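Local coordinates for protein putative glutathionylspermidine synthase (PDB 3N6X) that probably acts as an ATP-dependent ligase of the circularly permuted ATP-grasp family, perhaps joining glutathione to spermidine, at residues R77-S82 with K467-L472. Numbering follows the deposited sequence.
Sequences RILSAS and KDTWIL
Ile78 and Trp470 stand side by side and point the same way, Ile78 CG1 meeting the benzo end of the indole obliquely at Trp470 CE3, 3.8 Å away, and CD1 also touching CE3 and CZ3. Ile78 CG2, anti to the backbone N, turns instead to Leu472 and lies 3.8 Å from Leu472 CD2. The indole is also tied at its pyrrole side: Trp470 NE1 donates to Asp468 OD2 at 2.8 Å, with the oxygen in the ring plane but the N-H reaching it from above the carboxylate plane. Arg177, in helix 170-183, forms a salt bridge with the same oxygen. An alanine in place of Trp470 would probably open a gap beside Ile78 and leave Asp468 without its indole mate. Beneath these side chains, strand 77-79 runs parallel to the C-terminal strand 464-471, at 17° to its 469-471 part, in a mixed sheet where 464-471 also pairs antiparallel with strand 446-450. Arg77 and Leu79 each both donate and accept a backbone bond, the last being Leu472 N to Leu79 O at 3.0 Å. On the opposite face, Leu79 CD1 reaches Thr469 CG2 at 3.9 Å and Ile471 CD1 at 4.1 Å, while Thr469 OG1 bonds to Ala445 O.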
loop_
_atom_site.group_PDB
_atom_site.type_symbol
_atom_site.label_atom_id
_atom_site.label_comp_id
_atom_site.label_asym_id
_atom_site.label_seq_id
_atom_site.Cartn_x
_atom_site.Cartn_y
_atom_site.Cartn_z
ATOM N N ARG A 77 8.409 15.010 -0.656
ATOM C CA ARG A 77 9.135 14.131 0.235
ATOM C C ARG A 77 10.319 13.629 -0.596
ATOM O O ARG A 77 10.121 12.879 -1.547
ATOM C CB ARG A 77 8.211 12.969 0.680
ATOM C CG ARG A 77 8.897 11.883 1.463
ATOM C CD ARG A 77 8.976 12.233 2.927
ATOM N NE ARG A 77 9.664 11.200 3.693
ATOM C CZ ARG A 77 9.073 10.107 4.167
ATOM N NH1 ARG A 77 7.786 9.878 3.924
ATOM N NH2 ARG A 77 9.770 9.220 4.867
ATOM N N ILE A 78 11.519 14.163 -0.346
ATOM C CA ILE A 78 12.695 13.819 -1.168
ATOM C C ILE A 78 13.517 12.721 -0.529
ATOM O O ILE A 78 13.841 12.813 0.645
ATOM C CB ILE A 78 13.567 15.074 -1.529
ATOM C CG1 ILE A 78 12.684 16.277 -1.955
ATOM C CG2 ILE A 78 14.594 14.730 -2.618
ATOM C CD1 ILE A 78 13.430 17.616 -2.090
ATOM N N LEU A 79 13.862 11.679 -1.313
ATOM C CA LEU A 79 14.699 10.565 -0.862
ATOM C C LEU A 79 15.890 10.442 -1.781
ATOM O O LEU A 79 15.738 10.569 -2.990
ATOM C CB LEU A 79 13.898 9.237 -0.848
ATOM C CG LEU A 79 12.608 9.216 0.012
ATOM C CD1 LEU A 79 11.738 8.023 -0.343
ATOM C CD2 LEU A 79 12.928 9.213 1.506
ATOM N N SER A 80 17.086 10.222 -1.219
ATOM C CA SER A 80 18.302 10.088 -2.025
ATOM C C SER A 80 18.349 8.755 -2.741
ATOM O O SER A 80 17.643 7.816 -2.356
ATOM C CB SER A 80 19.550 10.269 -1.154
ATOM O OG SER A 80 19.752 9.179 -0.268
ATOM N N ALA A 81 19.208 8.651 -3.752
ATOM C CA ALA A 81 19.398 7.416 -4.495
ATOM C C ALA A 81 19.834 6.270 -3.583
ATOM O O ALA A 81 19.423 5.136 -3.805
ATOM C CB ALA A 81 20.424 7.621 -5.602
ATOM N N SER A 82 20.649 6.562 -2.554
ATOM C CA SER A 82 21.138 5.511 -1.656
ATOM C C SER A 82 20.068 5.070 -0.639
ATOM O O SER A 82 19.941 3.868 -0.381
ATOM C CB SER A 82 22.447 5.923 -0.975
ATOM O OG SER A 82 22.250 6.979 -0.050
ATOM N N LYS A 467 1.467 14.163 -0.626
ATOM C CA LYS A 467 2.653 14.848 -1.116
ATOM C C LYS A 467 3.191 14.055 -2.279
ATOM O O LYS A 467 2.900 12.862 -2.395
ATOM C CB LYS A 467 3.733 14.888 -0.022
ATOM C CG LYS A 467 3.486 15.890 1.083
ATOM C CD LYS A 467 4.573 15.782 2.121
ATOM C CE LYS A 467 4.530 16.910 3.120
ATOM N NZ LYS A 467 5.424 18.025 2.723
ATOM N N ASP A 468 4.020 14.683 -3.109
ATOM C CA ASP A 468 4.739 13.990 -4.170
ATOM C C ASP A 468 5.996 13.412 -3.524
ATOM O O ASP A 468 6.551 14.037 -2.621
ATOM C CB ASP A 468 5.129 14.989 -5.282
ATOM C CG ASP A 468 5.789 14.384 -6.514
ATOM O OD1 ASP A 468 5.831 13.131 -6.618
ATOM O OD2 ASP A 468 6.254 15.158 -7.376
ATOM N N THR A 469 6.419 12.215 -3.936
ATOM C CA THR A 469 7.649 11.604 -3.412
ATOM C C THR A 469 8.692 11.595 -4.505
ATOM O O THR A 469 8.482 10.986 -5.567
ATOM C CB THR A 469 7.387 10.176 -2.855
ATOM O OG1 THR A 469 6.316 10.222 -1.926
ATOM C CG2 THR A 469 8.626 9.565 -2.189
ATOM N N TRP A 470 9.816 12.269 -4.255
ATOM C CA TRP A 470 10.909 12.355 -5.213
ATOM C C TRP A 470 12.008 11.373 -4.873
ATOM O O TRP A 470 12.540 11.405 -3.765
ATOM C CB TRP A 470 11.497 13.769 -5.224
ATOM C CG TRP A 470 10.604 14.838 -5.789
ATOM C CD1 TRP A 470 9.345 14.690 -6.298
ATOM C CD2 TRP A 470 10.933 16.225 -5.927
ATOM N NE1 TRP A 470 8.856 15.907 -6.715
ATOM C CE2 TRP A 470 9.813 16.868 -6.500
ATOM C CE3 TRP A 470 12.075 16.993 -5.615
ATOM C CZ2 TRP A 470 9.805 18.238 -6.790
ATOM C CZ3 TRP A 470 12.057 18.353 -5.882
ATOM C CH2 TRP A 470 10.937 18.962 -6.469
ATOM N N ILE A 471 12.362 10.504 -5.822
ATOM C CA ILE A 471 13.503 9.619 -5.666
ATOM C C ILE A 471 14.580 10.146 -6.592
ATOM O O ILE A 471 14.351 10.272 -7.802
ATOM C CB ILE A 471 13.154 8.105 -5.903
ATOM C CG1 ILE A 471 12.465 7.484 -4.648
ATOM C CG2 ILE A 471 14.415 7.296 -6.226
ATOM C CD1 ILE A 471 11.037 7.880 -4.363
ATOM N N LEU A 472 15.710 10.570 -6.018
ATOM C CA LEU A 472 16.813 11.135 -6.799
ATOM C C LEU A 472 17.582 10.067 -7.541
ATOM O O LEU A 472 17.773 8.970 -7.013
ATOM C CB LEU A 472 17.743 11.986 -5.919
ATOM C CG LEU A 472 17.073 13.162 -5.179
ATOM C CD1 LEU A 472 18.115 14.126 -4.658
ATOM C CD2 LEU A 472 16.034 13.905 -6.090
#